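Local structure of UlvanLyase-PL25 (Pseudoalteromonas sp. PLSV, 5UAS) at residues G35-I40 and E437-Y442; A39-P44 and Y164-K169; Y111-Y116 and H140-R145; L387-S392 and E401-L406. The protein cleaves ulvan, the sulfated cell-wall polysaccharide of green seaweeds, as a family 25 polysaccharide lyase with a beta-propeller fold. All coordinates share one frame; numbering follows the deposited sequence.

In the fold
Interactions 1 and 2 spring from one loop, between strands 30-33 and 46-49, and share Ala39 and Ile40: its first half packs on strand 439-444, near the C-terminus, its second on strand 165-169, and both contacts reach bound sugar, through Asn36 in the first and Tyr164 in the second. Both are buried, but the first rests on apolar side chains, whereas the second adds a histidine-glutamine bond near the centre of the chain. Interactions 3 and 4 instead pair neighbouring antiparallel strands within single sheets. Interaction 3 is largely buried and centred on aromatic rings; interaction 4, partly buried, is farther out and mixes tryptophans with charged residues. Tyr442 packs on Leu406 between interactions 1 and 4, and Ala167 on Phe115 between interactions 2 and 3.

Interaction 1. Residues G35-I40 and E437-Y442; sequences GNPLAI and EGIKMY. With 83Y (3-O-sulfo-alpha-L-rhamnopyranose), chain C; GCD (4-deoxy-alpha-L-threo-hex-4-enopyranuronic acid), chain B.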
# COMPACT_ATOMS: atom_id res chain seq x y z
N GLY A 35 -1.86 14.05 8.07
CA GLY A 35 -2.84 12.98 7.99
C GLY A 35 -2.19 11.64 8.29
O GLY A 35 -1.55 11.47 9.33
N ASN A 36 -2.42 10.66 7.41
CA ASN A 36 -1.63 9.44 7.38
C ASN A 36 -0.62 9.60 6.27
O ASN A 36 -1.01 9.59 5.10
CB ASN A 36 -2.52 8.23 7.09
CG ASN A 36 -3.41 7.87 8.25
OD1 ASN A 36 -2.98 7.85 9.39
ND2 ASN A 36 -4.68 7.59 7.96
N PRO A 37 0.66 9.83 6.56
CA PRO A 37 1.58 10.19 5.47
C PRO A 37 2.05 9.02 4.66
O PRO A 37 2.68 9.23 3.62
CB PRO A 37 2.77 10.85 6.19
CG PRO A 37 2.18 11.35 7.54
CD PRO A 37 1.16 10.26 7.88
N LEU A 38 1.80 7.80 5.14
CA LEU A 38 2.25 6.55 4.54
C LEU A 38 1.16 5.50 4.75
O LEU A 38 0.38 5.58 5.70
CB LEU A 38 3.53 6.01 5.17
CG LEU A 38 4.79 6.89 5.24
CD1 LEU A 38 5.78 6.38 6.33
CD2 LEU A 38 5.44 6.91 3.90
N ALA A 39 1.19 4.46 3.91
CA ALA A 39 0.34 3.29 4.10
C ALA A 39 0.93 2.16 3.27
O ALA A 39 1.67 2.38 2.31
CB ALA A 39 -1.13 3.53 3.72
N ILE A 40 0.61 0.93 3.66
CA ILE A 40 1.15 -0.22 2.95
C ILE A 40 0.56 -0.32 1.55
O ILE A 40 1.23 -0.79 0.62
CB ILE A 40 0.92 -1.49 3.78
CG1 ILE A 40 1.96 -1.56 4.93
CG2 ILE A 40 0.96 -2.75 2.88
CD1 ILE A 40 1.56 -2.49 6.05
N GLU A 437 -0.72 17.25 11.62
CA GLU A 437 0.23 18.02 10.83
C GLU A 437 1.58 17.99 11.53
O GLU A 437 1.70 17.54 12.67
CB GLU A 437 -0.26 19.45 10.61
CG GLU A 437 -1.60 19.56 9.87
CD GLU A 437 -2.00 21.01 9.61
OE1 GLU A 437 -1.15 21.78 9.13
OE2 GLU A 437 -3.16 21.40 9.91
N GLY A 438 2.62 18.43 10.81
CA GLY A 438 3.95 18.47 11.39
C GLY A 438 4.50 17.12 11.77
O GLY A 438 5.25 17.00 12.75
N ILE A 439 4.16 16.09 11.00
CA ILE A 439 4.44 14.70 11.37
C ILE A 439 5.87 14.34 11.00
O ILE A 439 6.30 14.52 9.85
CB ILE A 439 3.42 13.77 10.68
CG1 ILE A 439 2.03 14.06 11.24
CG2 ILE A 439 3.79 12.29 10.88
CD1 ILE A 439 0.95 13.23 10.53
N LYS A 440 6.62 13.84 11.99
CA LYS A 440 8.00 13.45 11.74
C LYS A 440 8.08 12.12 11.00
O LYS A 440 7.38 11.16 11.32
CB LYS A 440 8.80 13.40 13.04
CG LYS A 440 8.91 14.76 13.73
CD LYS A 440 9.72 14.62 15.03
CE LYS A 440 9.98 16.00 15.66
NZ LYS A 440 8.74 16.65 16.12
N MET A 441 8.98 12.09 10.03
CA MET A 441 9.16 11.01 9.06
C MET A 441 10.50 10.34 9.31
O MET A 441 11.53 11.02 9.41
CB MET A 441 9.12 11.58 7.64
CG MET A 441 7.87 12.40 7.34
SD MET A 441 6.35 11.39 7.56
CE MET A 441 6.69 9.94 6.57
N TYR A 442 10.50 9.00 9.39
CA TYR A 442 11.67 8.21 9.73
C TYR A 442 11.92 7.12 8.69
O TYR A 442 10.99 6.44 8.25
CB TYR A 442 11.53 7.53 11.13
CG TYR A 442 11.25 8.47 12.29
CD1 TYR A 442 10.00 9.07 12.46
CD2 TYR A 442 12.24 8.72 13.26
CE1 TYR A 442 9.76 9.93 13.54
CE2 TYR A 442 12.00 9.57 14.33
CZ TYR A 442 10.76 10.16 14.47
OH TYR A 442 10.54 10.99 15.55
C1 83Y C . -9.48 3.28 3.38
C2 83Y C . -8.06 3.79 3.58
C3 83Y C . -7.99 4.74 4.79
C4 83Y C . -8.62 4.14 6.06
C5 83Y C . -9.98 3.56 5.73
C6 83Y C . -10.52 2.78 6.93
O1S 83Y C . -4.56 6.31 4.77
O2 83Y C . -7.20 2.70 3.77
O2S 83Y C . -6.63 7.42 5.61
O3 83Y C . -6.63 5.05 5.02
O3S 83Y C . -6.39 6.76 3.30
O5 83Y C . -9.97 2.71 4.58
S 83Y C . -6.03 6.45 4.68
O4 83Y C . -8.83 5.17 7.05
C1 GCD B . -7.80 5.17 8.05
C2 GCD B . -7.86 6.50 8.79
C3 GCD B . -9.25 6.68 9.38
C4 GCD B . -9.68 5.43 10.11
C5 GCD B . -9.10 4.25 9.90
C6 GCD B . -9.52 3.08 10.68
O2 GCD B . -6.85 6.56 9.81
O3 GCD B . -10.24 6.97 8.38
O5 GCD B . -8.01 4.08 8.95
O6A GCD B . -10.39 3.23 11.57
O6B GCD B . -8.99 1.98 10.45
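The backbones of Pro37 and Ile439 keep their distance, with CA atoms 8.0 Å apart, and no hydrogen bond joins the loop 35-40 to residues 437-442; side chains bridge the gap. Ile439 meets the Pro37 ring with both branches: CD1 lies 3.7 Å from Pro37 CG, and CG2 touches the same carbon. That CD1 methyl also lies against the carbonyl oxygen of Gly35. Met441 leaves its strand to one side but bends at chi2 and chi3, which brings SD to 3.9 Å from Pro37 CB and lets CE meet Leu38 CD1 tip to tip at 3.7 Å. Tyr57 and Ala431 pack around this apolar patch.

Asn36 turns the other way, toward the glycan. Its ND2 donates to O2 of the unsaturated uronate GCD at 3.0 Å, nearly straight at 165°, and to sulfate oxygen O2S of the rhamnose 83Y at 3.1 Å, more bent at 148°. Lys433 NZ bonds to OD1, so both ends of the amide are engaged and its flip is fixed. Asn98 and Lys101 also bind 83Y. Gly438, at a positive phi, and Ile439 both face Gly33 in a G1 beta bulge. Here strand 30-33 near the N-terminus pairs with strand 439-444 near the C-terminus, the Velcro-like closure known from beta-propellers, with a substrate-binding loop leading directly out of it.

Interaction 2. Residues A39-P44 and Y164-K169; sequences AIVQHP and YNQAIK. With BDP (beta-D-glucopyranuronic acid), chain D.
Val41 lies obliquely against the ring of Tyr164, its CG1 methyl 3.7 Å from Tyr164 CD1, while CG2 meets the amide end of Gln166. This is the middle of the beta-propeller, where a loop that binds substrate runs beside strand 165-169, and Tyr164, assigned as the proton acceptor of the active site, stands at the corner leading into that strand. Gln42 approaches the same ring obliquely, NE2 3.6 Å from Tyr164 CD1, while its OE1 accepts from Lys101. Water 1 accepts from Asn165 N at 3.0 Å and, weakly, from Gln42 NE2.

Farther along, His43 carries CG between its backbone N and carbonyl carbon (chi1 72°), which turns the ring to Gln166. NE2 donates to Gln166 OE1 at 2.9 Å, with the acceptor near the imidazole plane and the donor tilted 24° from the carbonyl plane. OE1 is gripped twice, since Ala225 N also donates to it, and Gln166 NE2 bonds to Ala223 O; the amide thus ties the loop to strand 217-227. A leucine in place of Gln166 would probably leave His43 NE2 and Ala225 N without their shared acceptor, and the imidazole less firmly fixed. Trp224 stacks on the His43 ring. At the far end of Tyr164, OH lies 3.2 Å from carboxylate oxygen O6A of the glucuronate BDP, which sits at the ring edge.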
# COMPACT_ATOMS: atom_id res chain seq x y z
N ALA A 39 1.19 4.46 3.91
CA ALA A 39 0.34 3.29 4.10
C ALA A 39 0.93 2.16 3.27
O ALA A 39 1.67 2.38 2.31
CB ALA A 39 -1.13 3.53 3.72
N ILE A 40 0.61 0.93 3.66
CA ILE A 40 1.15 -0.22 2.95
C ILE A 40 0.56 -0.32 1.55
O ILE A 40 1.23 -0.79 0.62
CB ILE A 40 0.92 -1.49 3.78
CG1 ILE A 40 1.96 -1.56 4.93
CG2 ILE A 40 0.96 -2.75 2.88
CD1 ILE A 40 1.56 -2.49 6.05
N VAL A 41 -0.65 0.21 1.35
CA VAL A 41 -1.28 0.00 0.04
C VAL A 41 -0.67 0.90 -1.04
O VAL A 41 -0.58 0.49 -2.21
CB VAL A 41 -2.80 0.19 0.11
CG1 VAL A 41 -3.15 1.65 0.36
CG2 VAL A 41 -3.45 -0.26 -1.21
N GLN A 42 -0.22 2.12 -0.70
CA GLN A 42 0.49 2.95 -1.67
C GLN A 42 1.96 2.55 -1.66
O GLN A 42 2.76 2.98 -0.80
CB GLN A 42 0.29 4.44 -1.35
CG GLN A 42 -1.07 4.96 -1.71
CD GLN A 42 -2.07 4.94 -0.56
OE1 GLN A 42 -1.74 4.61 0.58
NE2 GLN A 42 -3.29 5.32 -0.86
N HIS A 43 2.34 1.70 -2.61
CA HIS A 43 3.69 1.15 -2.56
C HIS A 43 4.20 0.91 -3.98
O HIS A 43 3.39 0.67 -4.90
CB HIS A 43 3.68 -0.19 -1.80
CG HIS A 43 3.04 -1.30 -2.57
ND1 HIS A 43 3.76 -2.23 -3.28
CD2 HIS A 43 1.73 -1.57 -2.81
CE1 HIS A 43 2.93 -3.06 -3.89
NE2 HIS A 43 1.69 -2.66 -3.65
N PRO A 44 5.52 0.98 -4.19
CA PRO A 44 6.54 1.38 -3.21
C PRO A 44 6.39 2.82 -2.75
O PRO A 44 6.14 3.71 -3.57
CB PRO A 44 7.88 1.21 -3.99
CG PRO A 44 7.53 0.31 -5.16
CD PRO A 44 6.12 0.65 -5.50
N TYR A 164 -5.38 4.33 -5.03
CA TYR A 164 -4.49 3.25 -4.58
C TYR A 164 -3.48 2.81 -5.62
O TYR A 164 -3.45 1.64 -6.01
CB TYR A 164 -5.29 2.04 -4.07
CG TYR A 164 -6.27 2.41 -2.98
CD1 TYR A 164 -5.83 3.00 -1.82
CD2 TYR A 164 -7.65 2.25 -3.17
CE1 TYR A 164 -6.73 3.35 -0.80
CE2 TYR A 164 -8.56 2.61 -2.17
CZ TYR A 164 -8.08 3.17 -0.98
OH TYR A 164 -8.96 3.55 0.01
N ASN A 165 -2.61 3.74 -6.01
CA ASN A 165 -1.55 3.46 -6.98
C ASN A 165 -0.55 2.44 -6.48
O ASN A 165 0.03 2.60 -5.40
CB ASN A 165 -0.82 4.76 -7.31
CG ASN A 165 -1.72 5.74 -7.95
OD1 ASN A 165 -2.39 5.44 -8.95
ND2 ASN A 165 -1.79 6.92 -7.38
N GLN A 166 -0.27 1.44 -7.31
CA GLN A 166 0.76 0.47 -7.00
C GLN A 166 1.53 0.24 -8.28
O GLN A 166 0.95 -0.19 -9.28
CB GLN A 166 0.14 -0.82 -6.46
CG GLN A 166 -0.84 -0.48 -5.32
CD GLN A 166 -1.61 -1.67 -4.82
OE1 GLN A 166 -1.05 -2.72 -4.54
NE2 GLN A 166 -2.89 -1.49 -4.62
N ALA A 167 2.82 0.58 -8.26
CA ALA A 167 3.60 0.67 -9.49
C ALA A 167 4.65 -0.44 -9.50
O ALA A 167 5.41 -0.58 -8.54
CB ALA A 167 4.28 2.04 -9.60
N ILE A 168 4.68 -1.21 -10.58
CA ILE A 168 5.57 -2.36 -10.72
C ILE A 168 6.31 -2.24 -12.04
O ILE A 168 5.70 -1.99 -13.09
CB ILE A 168 4.79 -3.68 -10.65
CG1 ILE A 168 4.10 -3.80 -9.30
CG2 ILE A 168 5.74 -4.88 -10.88
CD1 ILE A 168 3.22 -5.02 -9.12
N LYS A 169 7.62 -2.44 -12.01
CA LYS A 169 8.45 -2.47 -13.22
C LYS A 169 9.00 -3.87 -13.41
O LYS A 169 9.58 -4.45 -12.48
CB LYS A 169 9.61 -1.47 -13.14
CG LYS A 169 10.38 -1.33 -14.47
CD LYS A 169 11.51 -0.30 -14.41
CE LYS A 169 12.66 -0.76 -13.50
NZ LYS A 169 13.82 0.18 -13.69
C1 BDP D . -13.22 6.53 2.13
C2 BDP D . -13.18 5.76 3.47
C3 BDP D . -12.79 4.36 3.14
C4 BDP D . -11.51 4.28 2.39
C5 BDP D . -11.57 5.11 1.17
C6 BDP D . -12.08 4.44 -0.15
O2 BDP D . -12.23 6.40 4.34
O3 BDP D . -13.86 3.62 2.51
O4 BDP D . -10.26 4.43 3.09
O5 BDP D . -12.01 6.42 1.34
O6A BDP D . -12.11 3.22 -0.28
O6B BDP D . -12.42 5.17 -1.10
O HOH W 1 -2.94 6.02 -4.12

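Interaction 3. Residues Y111-Y116 and H140-R145; sequences YIHIFY and HAVSKR
His140 meets Phe115 with a face and His113 with its edge. Phe115 slides over that face in an offset stack, centroids 4.4 Å apart and planes at 23°, with Phe115 CE1 above the centre of the imidazole. At the rim, His140 NE2 and His113 ND1 share a hydrogen bond of 2.7 Å in which either nitrogen could be the donor. The His140 side chain reaches both because CG lies opposite the backbone N (chi1 179°). Val142 places CG2 over a face of the His113 ring, 3.8 Å from its centroid, a CH-pi contact.

These groups line one face of an antiparallel pair, strands 112-116 and 139-143, the middle two of a four-stranded propeller blade. Ile114 and Ala141 exchange backbone bonds. At Ser143 the backbone N still donates to Ile112 O, but the return bond from Ile112 N goes to OG, at 3.1 Å; OG in turn donates to Arg145 O. Tyr111 lays its ring edge along Ser143 O and Lys144 O, and water 2 links its OH to Lys144 O. A leucine in place of His140 would probably leave His113 ND1 without its partner and Phe115 without a flat surface to stack on. In the second shell, Asp107 holds His113 NE2 and Asn157 holds His140 ND1.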
# COMPACT_ATOMS: atom_id res chain seq x y z
N TYR A 111 14.52 8.04 -14.71
CA TYR A 111 13.56 9.03 -14.28
C TYR A 111 12.74 8.48 -13.12
O TYR A 111 12.34 7.31 -13.12
CB TYR A 111 12.65 9.45 -15.44
CG TYR A 111 13.42 10.22 -16.50
CD1 TYR A 111 13.62 11.60 -16.39
CD2 TYR A 111 13.99 9.56 -17.59
CE1 TYR A 111 14.33 12.32 -17.35
CE2 TYR A 111 14.70 10.27 -18.56
CZ TYR A 111 14.88 11.64 -18.44
OH TYR A 111 15.60 12.33 -19.40
N ILE A 112 12.49 9.33 -12.13
CA ILE A 112 11.70 8.98 -10.97
C ILE A 112 10.26 9.42 -11.21
O ILE A 112 9.98 10.59 -11.52
CB ILE A 112 12.27 9.61 -9.69
CG1 ILE A 112 13.73 9.19 -9.55
CG2 ILE A 112 11.49 9.15 -8.48
CD1 ILE A 112 14.52 10.06 -8.63
N HIS A 113 9.35 8.47 -11.09
CA HIS A 113 7.92 8.69 -11.26
C HIS A 113 7.24 8.69 -9.90
O HIS A 113 7.53 7.84 -9.06
CB HIS A 113 7.32 7.57 -12.12
CG HIS A 113 7.86 7.54 -13.52
ND1 HIS A 113 7.17 8.05 -14.60
CD2 HIS A 113 9.05 7.10 -14.00
CE1 HIS A 113 7.91 7.90 -15.69
NE2 HIS A 113 9.05 7.33 -15.35
N ILE A 114 6.33 9.63 -9.71
CA ILE A 114 5.47 9.68 -8.54
C ILE A 114 4.01 9.67 -9.01
O ILE A 114 3.61 10.52 -9.82
CB ILE A 114 5.77 10.93 -7.70
CG1 ILE A 114 7.22 10.86 -7.20
CG2 ILE A 114 4.71 11.10 -6.61
CD1 ILE A 114 7.47 9.89 -6.06
N PHE A 115 3.23 8.71 -8.51
CA PHE A 115 1.79 8.65 -8.75
C PHE A 115 1.10 9.08 -7.46
O PHE A 115 1.48 8.62 -6.38
CB PHE A 115 1.37 7.22 -9.18
CG PHE A 115 2.17 6.69 -10.33
CD1 PHE A 115 1.76 6.91 -11.64
CD2 PHE A 115 3.35 5.99 -10.11
CE1 PHE A 115 2.53 6.46 -12.72
CE2 PHE A 115 4.11 5.50 -11.20
CZ PHE A 115 3.69 5.75 -12.51
N TYR A 116 0.10 9.95 -7.56
CA TYR A 116 -0.40 10.58 -6.34
C TYR A 116 -1.72 11.27 -6.63
O TYR A 116 -2.11 11.45 -7.80
CB TYR A 116 0.62 11.60 -5.81
CG TYR A 116 0.69 12.83 -6.68
CD1 TYR A 116 1.41 12.83 -7.86
CD2 TYR A 116 -0.02 13.99 -6.34
CE1 TYR A 116 1.45 13.97 -8.68
CE2 TYR A 116 0.02 15.13 -7.14
CZ TYR A 116 0.77 15.11 -8.30
OH TYR A 116 0.80 16.23 -9.11
N HIS A 140 0.25 11.94 -12.14
CA HIS A 140 1.51 11.31 -12.47
C HIS A 140 2.53 12.40 -12.73
O HIS A 140 2.39 13.17 -13.69
CB HIS A 140 1.34 10.42 -13.70
CG HIS A 140 2.59 9.75 -14.16
ND1 HIS A 140 2.71 9.19 -15.41
CD2 HIS A 140 3.79 9.56 -13.54
CE1 HIS A 140 3.92 8.68 -15.56
NE2 HIS A 140 4.59 8.88 -14.43
N ALA A 141 3.55 12.47 -11.87
CA ALA A 141 4.64 13.42 -12.02
C ALA A 141 5.90 12.64 -12.37
O ALA A 141 6.03 11.47 -12.01
CB ALA A 141 4.88 14.20 -10.73
N VAL A 142 6.84 13.29 -13.04
CA VAL A 142 8.12 12.65 -13.32
C VAL A 142 9.24 13.66 -13.12
O VAL A 142 9.10 14.85 -13.39
CB VAL A 142 8.17 12.04 -14.75
CG1 VAL A 142 8.14 13.14 -15.81
CG2 VAL A 142 9.40 11.15 -14.93
N SER A 143 10.37 13.16 -12.65
CA SER A 143 11.53 14.02 -12.48
C SER A 143 11.97 14.58 -13.83
O SER A 143 11.88 13.92 -14.87
CB SER A 143 12.67 13.24 -11.80
OG SER A 143 13.26 12.28 -12.68
N LYS A 144 12.43 15.84 -13.83
CA LYS A 144 12.87 16.43 -15.08
C LYS A 144 14.16 15.79 -15.59
O LYS A 144 14.44 15.82 -16.79
CB LYS A 144 13.06 17.94 -14.92
CG LYS A 144 11.73 18.68 -14.85
CD LYS A 144 11.94 20.18 -14.97
CE LYS A 144 10.60 20.91 -14.84
NZ LYS A 144 10.74 22.38 -15.10
N ARG A 145 14.97 15.25 -14.69
CA ARG A 145 16.25 14.67 -15.08
C ARG A 145 16.40 13.35 -14.36
O ARG A 145 15.82 13.16 -13.28
CB ARG A 145 17.43 15.59 -14.72
CG ARG A 145 17.44 16.86 -15.55
CD ARG A 145 18.30 17.91 -14.87
NE ARG A 145 19.66 17.45 -14.63
CZ ARG A 145 20.66 17.60 -15.49
NH1 ARG A 145 20.44 18.19 -16.66
NH2 ARG A 145 21.88 17.16 -15.19
O HOH W 2 16.17 15.04 -18.99

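Interaction 4. Residues L387-S392 and E401-L406; sequences LSWWQS and EDKTVL
Ser388 sets OG between its backbone N and carbonyl carbon (chi1 61°), and Glu401, with CG opposite its N (chi1 -167°) and an extended chain, reaches across the strands to meet it. Ser388 OG donates to the anti lone pair of Glu401 OE2 at 2.7 Å and receives a weak bond from Trp390 NE1; Tyr379 OH is a second partner of OE2. On its way the Glu401 chain passes over the Trp390 indole: CB stands 3.5 Å from the centroid of the six-membered ring, almost on its normal, a CH-pi contact.

Trp389 belongs to the opposite side of the sheet. Its NE1 lies 3.3 Å from Val405 CG2 and bonds to Glu446 O, while Lys403 runs alongside the indole, CG 3.6 Å from Trp389 CD1. Lys403 then ends in a salt bridge with Glu447.

Between the backbones, Leu387 O takes Val405 N at 2.8 Å and, weakly, Leu406 N, a classic beta bulge. The two strands form the hairpin 384-392 and 400-408, with 400-408 outermost in a propeller blade. Strand 373-381 flanks it on the other side, and Leu387 packs on Val444 and Val430 of the adjoining sheet, where Leu406 meets Tyr442.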
# COMPACT_ATOMS: atom_id res chain seq x y z
N LEU A 387 7.44 -0.13 16.88
CA LEU A 387 7.73 -0.79 15.61
C LEU A 387 8.80 -1.83 15.90
O LEU A 387 9.91 -1.47 16.31
CB LEU A 387 8.21 0.20 14.53
CG LEU A 387 8.47 -0.39 13.15
CD1 LEU A 387 7.20 -0.92 12.52
CD2 LEU A 387 9.10 0.64 12.20
N SER A 388 8.46 -3.10 15.72
CA SER A 388 9.42 -4.12 16.12
C SER A 388 9.32 -5.33 15.19
O SER A 388 8.32 -5.53 14.49
CB SER A 388 9.21 -4.56 17.57
OG SER A 388 7.92 -5.10 17.76
N TRP A 389 10.39 -6.11 15.19
CA TRP A 389 10.48 -7.32 14.38
C TRP A 389 9.84 -8.48 15.12
O TRP A 389 10.11 -8.70 16.30
CB TRP A 389 11.95 -7.66 14.12
CG TRP A 389 12.65 -6.75 13.15
CD1 TRP A 389 13.52 -5.74 13.46
CD2 TRP A 389 12.53 -6.76 11.73
NE1 TRP A 389 13.96 -5.13 12.31
CE2 TRP A 389 13.37 -5.74 11.23
CE3 TRP A 389 11.81 -7.54 10.83
CZ2 TRP A 389 13.49 -5.48 9.86
CZ3 TRP A 389 11.94 -7.28 9.46
CH2 TRP A 389 12.78 -6.25 9.00
N TRP A 390 9.04 -9.28 14.40
CA TRP A 390 8.44 -10.50 14.94
C TRP A 390 8.79 -11.68 14.05
O TRP A 390 8.54 -11.64 12.84
CB TRP A 390 6.91 -10.37 15.05
CG TRP A 390 6.52 -9.34 16.10
CD1 TRP A 390 6.70 -8.01 16.01
CD2 TRP A 390 5.92 -9.59 17.37
NE1 TRP A 390 6.21 -7.39 17.13
CE2 TRP A 390 5.74 -8.34 18.00
CE3 TRP A 390 5.51 -10.75 18.04
CZ2 TRP A 390 5.18 -8.21 19.27
CZ3 TRP A 390 4.95 -10.63 19.30
CH2 TRP A 390 4.79 -9.36 19.91
N GLN A 391 9.32 -12.74 14.65
CA GLN A 391 9.90 -13.86 13.91
C GLN A 391 9.14 -15.15 14.16
O GLN A 391 8.89 -15.51 15.31
CB GLN A 391 11.36 -14.06 14.31
CG GLN A 391 11.97 -15.31 13.66
CD GLN A 391 12.46 -15.03 12.25
OE1 GLN A 391 13.16 -14.06 12.02
NE2 GLN A 391 12.11 -15.90 11.30
N SER A 392 8.81 -15.85 13.09
CA SER A 392 8.27 -17.20 13.17
C SER A 392 9.23 -18.17 12.50
O SER A 392 9.80 -17.86 11.44
CB SER A 392 6.90 -17.28 12.50
OG SER A 392 6.45 -18.62 12.48
N GLU A 401 8.62 -11.74 19.50
CA GLU A 401 9.14 -10.40 19.26
C GLU A 401 10.65 -10.37 19.45
O GLU A 401 11.16 -10.89 20.44
CB GLU A 401 8.48 -9.39 20.21
CG GLU A 401 8.72 -7.92 19.82
CD GLU A 401 8.01 -6.97 20.75
OE1 GLU A 401 7.80 -7.37 21.91
OE2 GLU A 401 7.68 -5.83 20.34
N ASP A 402 11.36 -9.76 18.51
CA ASP A 402 12.80 -9.57 18.61
C ASP A 402 13.07 -8.08 18.84
O ASP A 402 12.50 -7.51 19.78
CB ASP A 402 13.50 -10.17 17.40
CG ASP A 402 15.01 -10.24 17.57
OD1 ASP A 402 15.48 -10.29 18.73
OD2 ASP A 402 15.73 -10.24 16.55
N LYS A 403 13.91 -7.42 18.04
CA LYS A 403 14.37 -6.10 18.43
C LYS A 403 13.37 -5.04 18.01
O LYS A 403 12.67 -5.17 17.00
CB LYS A 403 15.74 -5.80 17.83
CG LYS A 403 15.78 -5.79 16.32
CD LYS A 403 17.20 -6.05 15.82
CE LYS A 403 17.20 -6.41 14.33
NZ LYS A 403 18.41 -7.19 13.98
N THR A 404 13.26 -4.01 18.85
CA THR A 404 12.45 -2.84 18.54
C THR A 404 13.29 -1.87 17.73
O THR A 404 14.44 -1.58 18.10
CB THR A 404 11.98 -2.19 19.84
OG1 THR A 404 11.10 -3.09 20.53
CG2 THR A 404 11.26 -0.90 19.54
N VAL A 405 12.72 -1.36 16.64
CA VAL A 405 13.41 -0.51 15.68
C VAL A 405 13.11 0.96 15.97
O VAL A 405 13.96 1.84 15.75
CB VAL A 405 13.00 -0.90 14.24
CG1 VAL A 405 13.49 0.11 13.24
CG2 VAL A 405 13.54 -2.31 13.92
N LEU A 406 11.89 1.23 16.44
CA LEU A 406 11.50 2.60 16.76
C LEU A 406 10.37 2.55 17.77
O LEU A 406 9.47 1.72 17.65
CB LEU A 406 11.05 3.35 15.50
CG LEU A 406 10.98 4.86 15.64
CD1 LEU A 406 12.39 5.40 15.72
CD2 LEU A 406 10.23 5.46 14.47